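Local coordinates for protein thymidylate kinase (Ehrlichia chaffeensis, PDB 3LD9) that probably phosphorylates dTMP to dTDP with ATP as phosphate donor, a step of both de novo and salvage dTTP synthesis, at residues A90-H95 with Q136-V141. Numbering follows the deposited sequence.
Sequences AMRREH and QLNDLV
Val141 fits between the side chains of Arg92 and Arg93, at the C-terminal end of helix 131-141. Val141 CG2 meets Arg92 CG at 3.9 Å, and Val141 CB lies 3.9 Å from Arg93 CB. This is the tightly packed part, and Val141 is buried. On one flank Arg92 bends at chi3 (-56°), which turns its guanidinium toward Asn138. Arg92 NH1 donates to Asn138 OD1 over 2.7 Å, along a clearly bent N-H line. The oxygen sits at the guanidinium edge, in its plane, while the amide plane is turned 50° away. The same NH1 bonds Thr119, and Phe115 adds a cation-pi contact; together these partners probably fix the rotation of the guanidinium. Arg93, on the other flank, is partly exposed. Its NH1 reaches Val141 O at 3.0 Å, from above the carbonyl plane. Arg93 NE pairs with Asp80 of the second subunit, whose Leu86 packs on Val141. Two helices of the P-loop kinase fold meet here, crossing at -26°, and the Arg92 side chain lies about 11 Å from that of Lys34, in the predicted ATP site. Helix 116-126 touches Arg92 and Asn138 through Ile116, and Glu59, just past edge strand 54-58 of the parallel sheet, forms a salt bridge with Arg92 NH2.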
# COMPACT_ATOMS: atom_id res chain seq x y z
N ALA A 90 -14.17 2.87 4.98
CA ALA A 90 -13.03 3.22 4.13
C ALA A 90 -12.03 2.06 3.93
O ALA A 90 -11.58 1.80 2.83
CB ALA A 90 -12.31 4.45 4.69
N MET A 91 -11.71 1.38 5.00
CA MET A 91 -10.76 0.25 4.96
C MET A 91 -11.34 -0.91 4.16
O MET A 91 -10.63 -1.58 3.40
CB MET A 91 -10.43 -0.20 6.40
CG MET A 91 -9.65 0.85 7.18
SD MET A 91 -9.62 0.64 8.98
CE MET A 91 -8.39 -0.63 9.04
N ARG A 92 -12.64 -1.13 4.34
CA ARG A 92 -13.40 -2.16 3.59
C ARG A 92 -13.34 -1.88 2.09
O ARG A 92 -13.06 -2.78 1.30
CB ARG A 92 -14.85 -2.20 4.04
CG ARG A 92 -15.69 -3.21 3.22
CD ARG A 92 -16.95 -3.63 3.95
NE ARG A 92 -16.54 -4.17 5.23
CZ ARG A 92 -17.15 -4.02 6.39
NH1 ARG A 92 -18.28 -3.37 6.51
NH2 ARG A 92 -16.57 -4.55 7.45
N ARG A 93 -13.50 -0.62 1.71
CA ARG A 93 -13.36 -0.23 0.31
C ARG A 93 -11.98 -0.59 -0.22
O ARG A 93 -11.85 -1.23 -1.27
CB ARG A 93 -13.64 1.27 0.10
CG ARG A 93 -13.54 1.75 -1.35
CD ARG A 93 -14.47 0.99 -2.27
NE ARG A 93 -14.25 1.40 -3.65
CZ ARG A 93 -14.82 0.80 -4.70
NH1 ARG A 93 -15.62 -0.23 -4.54
NH2 ARG A 93 -14.59 1.24 -5.92
N GLU A 94 -10.95 -0.18 0.49
CA GLU A 94 -9.57 -0.52 0.11
C GLU A 94 -9.36 -2.03 -0.05
O GLU A 94 -8.78 -2.51 -1.05
CB GLU A 94 -8.58 0.01 1.15
CG GLU A 94 -8.06 1.43 0.94
CD GLU A 94 -7.41 1.67 -0.42
OE1 GLU A 94 -8.11 2.22 -1.32
OE2 GLU A 94 -6.22 1.31 -0.59
N HIS A 95 -9.83 -2.76 0.94
CA HIS A 95 -9.67 -4.20 1.00
C HIS A 95 -10.43 -4.88 -0.13
O HIS A 95 -9.93 -5.81 -0.77
CB HIS A 95 -10.18 -4.68 2.33
CG HIS A 95 -9.93 -6.12 2.62
ND1 HIS A 95 -10.76 -6.86 3.43
CD2 HIS A 95 -8.93 -6.96 2.25
CE1 HIS A 95 -10.28 -8.08 3.56
NE2 HIS A 95 -9.17 -8.17 2.85
N GLN A 136 -26.35 0.89 3.48
CA GLN A 136 -26.04 1.77 2.35
C GLN A 136 -24.52 1.94 2.18
O GLN A 136 -24.04 1.92 1.07
CB GLN A 136 -26.70 3.15 2.51
CG GLN A 136 -28.23 3.19 2.38
CD GLN A 136 -28.79 4.59 2.68
OE1 GLN A 136 -28.03 5.56 2.80
NE2 GLN A 136 -30.11 4.69 2.79
N LEU A 137 -23.81 2.16 3.29
CA LEU A 137 -22.38 2.35 3.27
C LEU A 137 -21.66 1.12 2.76
O LEU A 137 -20.78 1.21 1.91
CB LEU A 137 -21.89 2.73 4.66
CG LEU A 137 -22.21 4.17 5.11
CD1 LEU A 137 -21.82 4.40 6.58
CD2 LEU A 137 -21.54 5.16 4.20
N ASN A 138 -22.07 -0.06 3.24
CA ASN A 138 -21.57 -1.32 2.74
C ASN A 138 -21.86 -1.50 1.25
O ASN A 138 -20.95 -1.88 0.50
CB ASN A 138 -22.14 -2.50 3.53
CG ASN A 138 -21.47 -2.69 4.88
OD1 ASN A 138 -20.30 -2.33 5.07
ND2 ASN A 138 -22.20 -3.28 5.82
N ASP A 139 -23.08 -1.23 0.79
CA ASP A 139 -23.37 -1.40 -0.64
C ASP A 139 -22.64 -0.38 -1.49
O ASP A 139 -22.42 -0.61 -2.67
CB ASP A 139 -24.86 -1.33 -0.98
CG ASP A 139 -25.15 -1.87 -2.40
OD1 ASP A 139 -25.91 -1.22 -3.13
OD2 ASP A 139 -24.58 -2.93 -2.80
N LEU A 140 -22.32 0.77 -0.89
CA LEU A 140 -21.57 1.78 -1.57
C LEU A 140 -20.17 1.25 -1.85
O LEU A 140 -19.62 1.53 -2.90
CB LEU A 140 -21.48 3.06 -0.71
CG LEU A 140 -20.68 4.23 -1.30
CD1 LEU A 140 -21.45 4.90 -2.48
CD2 LEU A 140 -20.39 5.23 -0.21
N VAL A 141 -19.60 0.47 -0.93
CA VAL A 141 -18.17 0.08 -1.06
C VAL A 141 -17.88 -1.28 -1.64
O VAL A 141 -16.75 -1.53 -2.04
CB VAL A 141 -17.40 0.29 0.24
CG1 VAL A 141 -17.50 1.77 0.66
CG2 VAL A 141 -17.86 -0.63 1.34